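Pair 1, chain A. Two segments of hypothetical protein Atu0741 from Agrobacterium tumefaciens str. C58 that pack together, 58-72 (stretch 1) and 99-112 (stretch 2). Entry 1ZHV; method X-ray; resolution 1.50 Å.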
# COMPACT_ATOMS: atom_id res chain seq x y z
N VAL A 58 0.54 -2.29 16.18
CA VAL A 58 0.69 -2.43 14.75
C VAL A 58 -0.25 -3.44 14.13
O VAL A 58 -0.63 -4.43 14.76
CB VAL A 58 2.16 -2.82 14.40
CG1 VAL A 58 2.48 -4.19 14.95
CG2 VAL A 58 2.36 -2.78 12.89
N ASP A 59 -0.64 -3.16 12.89
CA ASP A 59 -1.49 -4.03 12.10
C ASP A 59 -0.48 -4.52 11.06
O ASP A 59 -0.25 -3.85 10.06
CB ASP A 59 -2.60 -3.21 11.44
CG ASP A 59 -3.63 -4.07 10.74
OD1 ASP A 59 -3.25 -5.15 10.24
OD2 ASP A 59 -4.81 -3.67 10.66
N PRO A 60 0.14 -5.68 11.30
CA PRO A 60 1.14 -6.20 10.35
C PRO A 60 0.65 -7.10 9.23
O PRO A 60 -0.54 -7.43 9.14
CB PRO A 60 2.11 -6.93 11.26
CG PRO A 60 1.17 -7.58 12.21
CD PRO A 60 0.18 -6.46 12.55
N GLY A 61 1.59 -7.49 8.38
CA GLY A 61 1.31 -8.39 7.28
C GLY A 61 0.69 -7.78 6.04
O GLY A 61 -0.31 -8.29 5.54
N TRP A 62 1.30 -6.72 5.52
CA TRP A 62 0.77 -6.07 4.32
C TRP A 62 1.77 -6.04 3.17
O TRP A 62 2.98 -6.06 3.37
CB TRP A 62 0.33 -4.64 4.62
CG TRP A 62 -0.78 -4.54 5.61
CD1 TRP A 62 -0.71 -4.74 6.96
CD2 TRP A 62 -2.14 -4.20 5.33
NE1 TRP A 62 -1.94 -4.56 7.53
CE2 TRP A 62 -2.84 -4.23 6.56
CE3 TRP A 62 -2.84 -3.89 4.15
CZ2 TRP A 62 -4.21 -3.95 6.64
CZ3 TRP A 62 -4.20 -3.61 4.24
CH2 TRP A 62 -4.87 -3.64 5.48
N SER A 63 1.23 -5.99 1.95
CA SER A 63 2.02 -5.93 0.72
C SER A 63 1.63 -4.63 0.03
O SER A 63 0.47 -4.22 0.08
CB SER A 63 1.70 -7.12 -0.19
OG SER A 63 2.09 -8.34 0.42
N CYS A 64 2.60 -3.99 -0.62
CA CYS A 64 2.37 -2.71 -1.28
C CYS A 64 2.55 -2.72 -2.79
O CYS A 64 3.44 -3.39 -3.32
CB CYS A 64 3.31 -1.68 -0.66
SG CYS A 64 3.02 0.03 -1.16
N PHE A 65 1.68 -1.97 -3.47
CA PHE A 65 1.71 -1.83 -4.93
C PHE A 65 1.75 -0.35 -5.28
O PHE A 65 1.11 0.46 -4.63
CB PHE A 65 0.45 -2.39 -5.59
CG PHE A 65 0.37 -3.88 -5.60
CD1 PHE A 65 -0.17 -4.57 -4.52
CD2 PHE A 65 0.80 -4.60 -6.71
CE1 PHE A 65 -0.28 -5.95 -4.54
CE2 PHE A 65 0.69 -5.99 -6.74
CZ PHE A 65 0.15 -6.67 -5.66
N LYS A 66 2.49 -0.02 -6.32
CA LYS A 66 2.57 1.36 -6.79
C LYS A 66 1.75 1.47 -8.07
O LYS A 66 1.85 0.60 -8.94
CB LYS A 66 4.02 1.74 -7.09
CG LYS A 66 4.17 3.16 -7.63
CD LYS A 66 5.62 3.43 -8.01
CE LYS A 66 5.96 2.79 -9.34
NZ LYS A 66 5.24 3.47 -10.45
N PHE A 67 0.93 2.51 -8.18
CA PHE A 67 0.17 2.74 -9.41
C PHE A 67 1.25 3.34 -10.32
O PHE A 67 1.85 4.37 -9.98
CB PHE A 67 -0.95 3.77 -9.20
CG PHE A 67 -2.19 3.22 -8.54
CD1 PHE A 67 -2.11 2.48 -7.37
CD2 PHE A 67 -3.44 3.50 -9.07
CE1 PHE A 67 -3.27 2.04 -6.73
CE2 PHE A 67 -4.60 3.06 -8.44
CZ PHE A 67 -4.52 2.33 -7.27
N GLN A 68 1.47 2.72 -11.48
CA GLN A 68 2.52 3.13 -12.42
C GLN A 68 2.30 4.09 -13.59
O GLN A 68 1.17 4.35 -14.04
CB GLN A 68 3.16 1.89 -13.01
CG GLN A 68 4.07 1.14 -12.08
CD GLN A 68 4.66 -0.07 -12.76
OE1 GLN A 68 3.94 -0.98 -13.15
NE2 GLN A 68 5.98 -0.08 -12.93
N GLY A 69 3.45 4.56 -14.07
CA GLY A 69 3.55 5.47 -15.21
C GLY A 69 2.75 6.75 -15.19
O GLY A 69 2.02 7.03 -14.23
N PRO A 70 2.87 7.57 -16.27
CA PRO A 70 2.15 8.84 -16.40
C PRO A 70 0.65 8.59 -16.31
O PRO A 70 0.18 7.51 -16.69
CB PRO A 70 2.53 9.31 -17.80
CG PRO A 70 3.86 8.77 -18.02
CD PRO A 70 3.70 7.36 -17.47
N PHE A 71 -0.10 9.57 -15.84
CA PHE A 71 -1.55 9.40 -15.75
C PHE A 71 -2.32 10.39 -16.61
O PHE A 71 -2.93 11.34 -16.11
CB PHE A 71 -2.02 9.51 -14.29
CG PHE A 71 -1.55 8.39 -13.41
CD1 PHE A 71 -1.97 7.09 -13.63
CD2 PHE A 71 -0.68 8.65 -12.35
CE1 PHE A 71 -1.54 6.05 -12.82
CE2 PHE A 71 -0.24 7.61 -11.53
CZ PHE A 71 -0.67 6.31 -11.76
N ALA A 72 -2.29 10.18 -17.92
CA ALA A 72 -3.06 11.04 -18.80
C ALA A 72 -4.43 10.40 -18.85
O ALA A 72 -4.62 9.38 -19.52
CB ALA A 72 -2.44 11.08 -20.20
N PHE A 99 1.42 13.09 -4.41
CA PHE A 99 1.45 14.08 -5.47
C PHE A 99 1.48 13.39 -6.85
O PHE A 99 0.66 13.69 -7.72
CB PHE A 99 2.66 15.00 -5.27
CG PHE A 99 2.80 16.08 -6.31
CD1 PHE A 99 3.39 15.81 -7.54
CD2 PHE A 99 2.36 17.37 -6.05
CE1 PHE A 99 3.53 16.80 -8.50
CE2 PHE A 99 2.49 18.38 -7.00
CZ PHE A 99 3.08 18.09 -8.23
N ASP A 100 2.41 12.46 -7.02
CA ASP A 100 2.55 11.74 -8.30
C ASP A 100 1.42 10.79 -8.65
O ASP A 100 1.06 10.65 -9.82
CB ASP A 100 3.85 10.94 -8.33
CG ASP A 100 5.08 11.80 -8.57
OD1 ASP A 100 4.93 13.03 -8.77
OD2 ASP A 100 6.19 11.23 -8.57
N GLY A 101 0.87 10.11 -7.65
CA GLY A 101 -0.20 9.17 -7.95
C GLY A 101 -0.76 8.48 -6.72
O GLY A 101 -1.29 9.14 -5.83
N ASP A 102 -0.63 7.16 -6.67
CA ASP A 102 -1.16 6.40 -5.54
C ASP A 102 -0.42 5.10 -5.31
O ASP A 102 0.20 4.55 -6.22
CB ASP A 102 -2.63 6.01 -5.78
CG ASP A 102 -3.48 7.15 -6.28
OD1 ASP A 102 -4.12 7.82 -5.45
OD2 ASP A 102 -3.51 7.36 -7.51
N HIS A 103 -0.51 4.63 -4.07
CA HIS A 103 0.04 3.35 -3.68
C HIS A 103 -1.12 2.63 -3.00
O HIS A 103 -2.01 3.26 -2.43
CB HIS A 103 1.21 3.49 -2.70
CG HIS A 103 2.52 3.72 -3.38
ND1 HIS A 103 3.51 2.76 -3.45
CD2 HIS A 103 3.02 4.82 -4.00
CE1 HIS A 103 4.56 3.26 -4.08
NE2 HIS A 103 4.29 4.50 -4.42
N LEU A 104 -1.13 1.31 -3.10
CA LEU A 104 -2.19 0.50 -2.52
C LEU A 104 -1.58 -0.64 -1.71
O LEU A 104 -0.65 -1.28 -2.17
CB LEU A 104 -3.06 -0.12 -3.63
CG LEU A 104 -3.92 -1.33 -3.21
CD1 LEU A 104 -5.10 -0.83 -2.41
CD2 LEU A 104 -4.40 -2.10 -4.43
N LEU A 105 -2.09 -0.86 -0.51
CA LEU A 105 -1.62 -1.99 0.27
C LEU A 105 -2.81 -2.90 0.56
O LEU A 105 -3.93 -2.44 0.74
CB LEU A 105 -0.98 -1.53 1.59
CG LEU A 105 0.33 -0.75 1.47
CD1 LEU A 105 0.03 0.74 1.54
CD2 LEU A 105 1.30 -1.14 2.59
N VAL A 106 -2.54 -4.20 0.55
CA VAL A 106 -3.55 -5.20 0.86
C VAL A 106 -2.82 -6.17 1.77
O VAL A 106 -1.59 -6.19 1.78
CB VAL A 106 -4.05 -5.96 -0.40
CG1 VAL A 106 -4.78 -5.00 -1.34
CG2 VAL A 106 -2.89 -6.64 -1.11
N ARG A 107 -3.56 -6.95 2.54
CA ARG A 107 -2.92 -7.91 3.42
C ARG A 107 -2.19 -8.91 2.53
O ARG A 107 -2.68 -9.29 1.46
CB ARG A 107 -3.96 -8.61 4.29
CG ARG A 107 -4.62 -7.67 5.28
CD ARG A 107 -5.61 -8.37 6.19
NE ARG A 107 -6.20 -7.45 7.16
CZ ARG A 107 -5.53 -6.86 8.15
NH1 ARG A 107 -4.24 -7.10 8.31
NH2 ARG A 107 -6.15 -6.03 8.97
N SER A 108 -1.01 -9.32 2.97
CA SER A 108 -0.21 -10.25 2.20
C SER A 108 -0.91 -11.57 1.91
O SER A 108 -0.67 -12.17 0.87
CB SER A 108 1.12 -10.50 2.90
OG SER A 108 1.84 -9.28 3.01
N ASN A 109 -1.77 -12.00 2.82
CA ASN A 109 -2.48 -13.25 2.60
C ASN A 109 -3.53 -13.10 1.50
O ASN A 109 -4.07 -14.10 1.02
CB ASN A 109 -3.15 -13.73 3.90
CG ASN A 109 -4.08 -12.71 4.50
OD1 ASN A 109 -4.46 -11.74 3.85
ND2 ASN A 109 -4.47 -12.92 5.75
N ASP A 110 -3.80 -11.86 1.09
CA ASP A 110 -4.77 -11.59 0.02
C ASP A 110 -4.08 -11.31 -1.32
O ASP A 110 -4.74 -10.98 -2.30
CB ASP A 110 -5.64 -10.37 0.37
CG ASP A 110 -6.63 -10.64 1.48
OD1 ASP A 110 -7.20 -11.75 1.50
OD2 ASP A 110 -6.85 -9.74 2.32
N LEU A 111 -2.76 -11.47 -1.35
CA LEU A 111 -1.99 -11.19 -2.55
C LEU A 111 -2.41 -11.96 -3.80
O LEU A 111 -2.58 -11.38 -4.88
CB LEU A 111 -0.50 -11.40 -2.27
CG LEU A 111 0.51 -10.74 -3.21
CD1 LEU A 111 0.12 -9.29 -3.46
CD2 LEU A 111 1.91 -10.81 -2.59
N GLU A 112 -2.59 -13.27 -3.66
CA GLU A 112 -2.98 -14.11 -4.79
C GLU A 112 -4.38 -13.77 -5.31
O GLU A 112 -4.59 -13.68 -6.52
CB GLU A 112 -2.90 -15.59 -4.40
CG GLU A 112 -1.50 -16.03 -3.99
CD GLU A 112 -0.50 -16.02 -5.13
OE1 GLU A 112 -0.81 -15.45 -6.20
OE2 GLU A 112 0.62 -16.57 -4.97
O HOH W 1 -2.31 -8.79 7.53
O HOH W 2 -1.18 -11.13 5.71
O HOH W 3 1.92 6.50 -8.31

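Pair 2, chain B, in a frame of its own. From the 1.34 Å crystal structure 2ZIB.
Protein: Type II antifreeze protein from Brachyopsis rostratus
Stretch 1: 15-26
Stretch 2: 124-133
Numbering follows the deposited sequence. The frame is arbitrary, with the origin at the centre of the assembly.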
# COMPACT_ATOMS: atom_id res chain seq x y z
N THR B 15 -7.60 -5.03 10.66
CA THR B 15 -6.74 -5.84 11.53
C THR B 15 -5.58 -5.03 12.06
O THR B 15 -5.05 -4.13 11.37
CB THR B 15 -6.25 -7.09 10.81
OG1 THR B 15 -5.52 -6.73 9.60
CG2 THR B 15 -7.42 -7.96 10.43
N LEU B 16 -5.19 -5.35 13.29
CA LEU B 16 -4.21 -4.57 14.01
C LEU B 16 -2.77 -5.09 13.80
O LEU B 16 -2.50 -6.27 13.96
CB LEU B 16 -4.58 -4.63 15.52
CG LEU B 16 -3.65 -3.86 16.45
CD1 LEU B 16 -3.68 -2.34 16.24
CD2 LEU B 16 -4.00 -4.17 17.87
N HIS B 17 -1.86 -4.18 13.47
CA HIS B 17 -0.43 -4.46 13.60
C HIS B 17 0.24 -3.24 14.18
O HIS B 17 0.17 -2.16 13.61
CB HIS B 17 0.25 -4.79 12.23
CG HIS B 17 1.74 -4.93 12.36
ND1 HIS B 17 2.63 -3.89 12.18
CD2 HIS B 17 2.49 -5.98 12.80
CE1 HIS B 17 3.86 -4.29 12.44
NE2 HIS B 17 3.79 -5.54 12.86
N GLY B 18 0.89 -3.37 15.35
CA GLY B 18 1.53 -2.23 15.96
C GLY B 18 0.52 -1.16 16.31
O GLY B 18 -0.46 -1.43 17.06
N GLN B 19 0.75 0.05 15.79
CA GLN B 19 -0.13 1.19 16.07
C GLN B 19 -1.11 1.44 14.90
O GLN B 19 -1.74 2.51 14.85
CB GLN B 19 0.75 2.43 16.25
CG GLN B 19 1.78 2.32 17.40
CD GLN B 19 1.06 2.16 18.70
OE1 GLN B 19 1.13 1.09 19.32
NE2 GLN B 19 0.29 3.19 19.09
N ARG B 20 -1.19 0.51 13.94
CA ARG B 20 -1.98 0.74 12.71
C ARG B 20 -3.02 -0.35 12.50
O ARG B 20 -2.85 -1.50 12.96
CB ARG B 20 -1.01 0.82 11.52
CG ARG B 20 0.03 1.94 11.65
CD ARG B 20 1.07 1.86 10.55
NE ARG B 20 0.52 2.28 9.28
CZ ARG B 20 1.14 2.06 8.10
NH1 ARG B 20 2.23 1.30 8.03
NH2 ARG B 20 0.60 2.55 6.99
N CYS B 21 -4.05 0.02 11.74
CA CYS B 21 -5.11 -0.90 11.32
C CYS B 21 -5.11 -1.02 9.81
O CYS B 21 -4.89 -0.02 9.11
CB CYS B 21 -6.49 -0.36 11.76
SG CYS B 21 -6.67 -0.28 13.53
N PHE B 22 -5.32 -2.25 9.33
CA PHE B 22 -5.21 -2.56 7.90
C PHE B 22 -6.52 -3.14 7.39
O PHE B 22 -7.18 -3.91 8.08
CB PHE B 22 -4.05 -3.53 7.67
CG PHE B 22 -2.72 -2.91 7.99
CD1 PHE B 22 -2.24 -2.88 9.31
CD2 PHE B 22 -1.97 -2.29 6.99
CE1 PHE B 22 -1.03 -2.28 9.62
CE2 PHE B 22 -0.73 -1.66 7.29
CZ PHE B 22 -0.26 -1.67 8.60
N TYR B 23 -6.87 -2.78 6.17
CA TYR B 23 -8.07 -3.28 5.50
C TYR B 23 -7.73 -3.88 4.15
O TYR B 23 -7.17 -3.20 3.31
CB TYR B 23 -9.05 -2.11 5.30
CG TYR B 23 -10.35 -2.61 4.70
CD1 TYR B 23 -11.26 -3.27 5.49
CD2 TYR B 23 -10.64 -2.45 3.36
CE1 TYR B 23 -12.45 -3.77 4.96
CE2 TYR B 23 -11.82 -2.94 2.77
CZ TYR B 23 -12.70 -3.62 3.59
OH TYR B 23 -13.88 -4.12 3.09
N SER B 24 -8.12 -5.14 3.98
CA SER B 24 -7.90 -5.82 2.72
C SER B 24 -9.13 -5.62 1.83
O SER B 24 -10.19 -6.16 2.14
CB SER B 24 -7.59 -7.30 2.99
OG SER B 24 -7.41 -7.95 1.75
N GLU B 25 -8.97 -4.82 0.77
CA GLU B 25 -10.02 -4.57 -0.19
C GLU B 25 -9.89 -5.57 -1.34
O GLU B 25 -8.99 -5.48 -2.19
CB GLU B 25 -9.90 -3.13 -0.74
CG GLU B 25 -10.92 -2.81 -1.84
CD GLU B 25 -12.34 -3.01 -1.37
OE1 GLU B 25 -12.86 -2.15 -0.62
OE2 GLU B 25 -12.95 -4.04 -1.74
N ALA B 26 -10.79 -6.55 -1.35
CA ALA B 26 -10.75 -7.62 -2.35
C ALA B 26 -11.28 -7.16 -3.70
O ALA B 26 -11.00 -7.78 -4.74
CB ALA B 26 -11.61 -8.80 -1.85
N HIS B 124 -6.58 -3.98 -9.63
CA HIS B 124 -6.06 -4.88 -8.61
C HIS B 124 -6.75 -4.66 -7.29
O HIS B 124 -7.27 -3.56 -7.01
CB HIS B 124 -4.53 -4.67 -8.42
CG HIS B 124 -3.73 -4.99 -9.64
ND1 HIS B 124 -3.63 -6.27 -10.15
CD2 HIS B 124 -2.95 -4.20 -10.43
CE1 HIS B 124 -2.82 -6.24 -11.20
NE2 HIS B 124 -2.38 -5.01 -11.37
N ALA B 125 -6.75 -5.71 -6.47
CA ALA B 125 -7.10 -5.58 -5.05
C ALA B 125 -6.13 -4.59 -4.39
O ALA B 125 -5.13 -4.17 -5.00
CB ALA B 125 -7.04 -6.98 -4.39
N SER B 126 -6.42 -4.23 -3.13
CA SER B 126 -5.61 -3.20 -2.48
C SER B 126 -5.64 -3.39 -0.99
O SER B 126 -6.44 -4.17 -0.44
CB SER B 126 -6.13 -1.83 -2.90
OG SER B 126 -7.53 -1.67 -2.58
N ILE B 127 -4.83 -2.61 -0.31
CA ILE B 127 -4.77 -2.63 1.15
C ILE B 127 -4.72 -1.21 1.67
O ILE B 127 -3.91 -0.37 1.19
CB ILE B 127 -3.64 -3.50 1.70
CG1 ILE B 127 -3.69 -3.61 3.22
CG2 ILE B 127 -2.35 -3.11 1.16
CD1 ILE B 127 -3.82 -5.08 3.73
N CYS B 128 -5.64 -0.91 2.60
CA CYS B 128 -5.67 0.41 3.25
C CYS B 128 -5.07 0.33 4.64
O CYS B 128 -5.04 -0.75 5.25
CB CYS B 128 -7.12 0.90 3.44
SG CYS B 128 -8.16 0.89 1.94
N ALA B 129 -4.65 1.48 5.16
CA ALA B 129 -4.22 1.58 6.55
C ALA B 129 -4.70 2.88 7.16
O ALA B 129 -4.94 3.87 6.45
CB ALA B 129 -2.70 1.49 6.63
N LYS B 130 -4.79 2.88 8.49
CA LYS B 130 -5.06 4.11 9.26
C LYS B 130 -4.64 3.83 10.70
O LYS B 130 -4.37 2.68 11.09
CB LYS B 130 -6.54 4.53 9.22
CG LYS B 130 -7.56 3.50 9.76
CD LYS B 130 -8.98 3.94 9.42
CE LYS B 130 -10.00 2.94 9.88
NZ LYS B 130 -11.38 3.37 9.44
N ALA B 131 -4.54 4.89 11.51
CA ALA B 131 -4.15 4.71 12.91
C ALA B 131 -5.15 3.86 13.67
O ALA B 131 -6.38 3.95 13.46
CB ALA B 131 -4.05 6.06 13.55
N ALA B 132 -4.63 3.03 14.57
CA ALA B 132 -5.47 2.29 15.49
C ALA B 132 -6.14 3.21 16.53
O ALA B 132 -5.75 4.38 16.73
CB ALA B 132 -4.66 1.19 16.16
N ILE B 133 -7.15 2.68 17.22
CA ILE B 133 -7.93 3.41 18.21
C ILE B 133 -7.47 3.06 19.61
O ILE B 133 -7.15 4.01 20.37
CB ILE B 133 -9.40 3.04 18.02
CG1 ILE B 133 -9.91 3.58 16.68
CG2 ILE B 133 -10.27 3.53 19.19
CD1 ILE B 133 -11.14 2.83 16.14
OXT ILE B 133 -7.46 1.88 19.96
O HOH W 4 -6.32 -7.13 -0.62

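The sharpest difference between the two pairs lies where the strands pair A:Trp62 with A:Arg107 in pair 1 and B:Arg20 with B:Ala131 in pair 2. In pair 1 the arginine lies along the indole: A:Arg107 CG sits 3.9 Å from the centroid of the six-membered ring of A:Trp62, almost on the ring normal, and the guanidinium reaches on to a salt bridge with A:Asp59, its NH1 2.9 Å from OD1. The same carboxylate oxygen accepts from the indole, A:Trp62 NE1 to A:Asp59 OD1 being 3.1 Å, so one acidic group holds both partners of this CH-pi contact. In pair 2 the arginine is on the first strand and the matched position opposite is an alanine whose CB points away. B:Arg20 instead passes diagonally, bringing NH2 to 3.5 Å from B:Ala129 CB, and its guanidinium is hydrogen-bonded elsewhere in the structure.

Beneath this contrast the backbones are nearly identical. Fourteen central residues superpose with an RMSD of 0.5 Å, and both pairs are antiparallel strands whose axes approach to 4.5 Å. The ladder repeats bond for bond through its middle: A:Ser63 N to A:Val106 O is 2.8 Å, as is B:Cys21 N to B:Lys130 O at the equivalent position. A further rung follows the strand's end, where A:Ser108 N meets A:Gly61 O at 2.9 Å and B:Ala132 N meets B:Gln19 O at the same distance.

Such a ladder fixes where side chains start, not what they do. The matched positions A:Ser63 and B:Cys21 face A:Ser108 and B:Ala132. In pair 1 this contact is a hydrogen bond, A:Ser63 OG to A:Ser108 OG at 2.8 Å; in pair 2 it is apolar, B:Cys21 SG to B:Ala132 CB at 3.6 Å. The side-chain centres differ by just 0.7 Å at each position, so two chemistries occupy nearly the same space.

On the opposite face of the sheet, bulk changes strands. Small A:Cys64 packs its CB 3.8 Å from A:Leu105 CG, whereas B:Phe22 sets CE2 3.8 Å from small B:Ala129 CB. Next along, A:His103 lays its ring against A:Lys66, with A:Lys66 CA 4.0 Å from the ring centroid, and makes a weak hydrogen bond from ND1 to A:Cys64 SG at 3.6 Å. Its counterpart B:Ile127 offers CD1 to B:Phe22 CB at 4.2 Å, while a water bridges B:Ser24 OG and B:Ser126 O, at 2.7 and 3.0 Å from its oxygen.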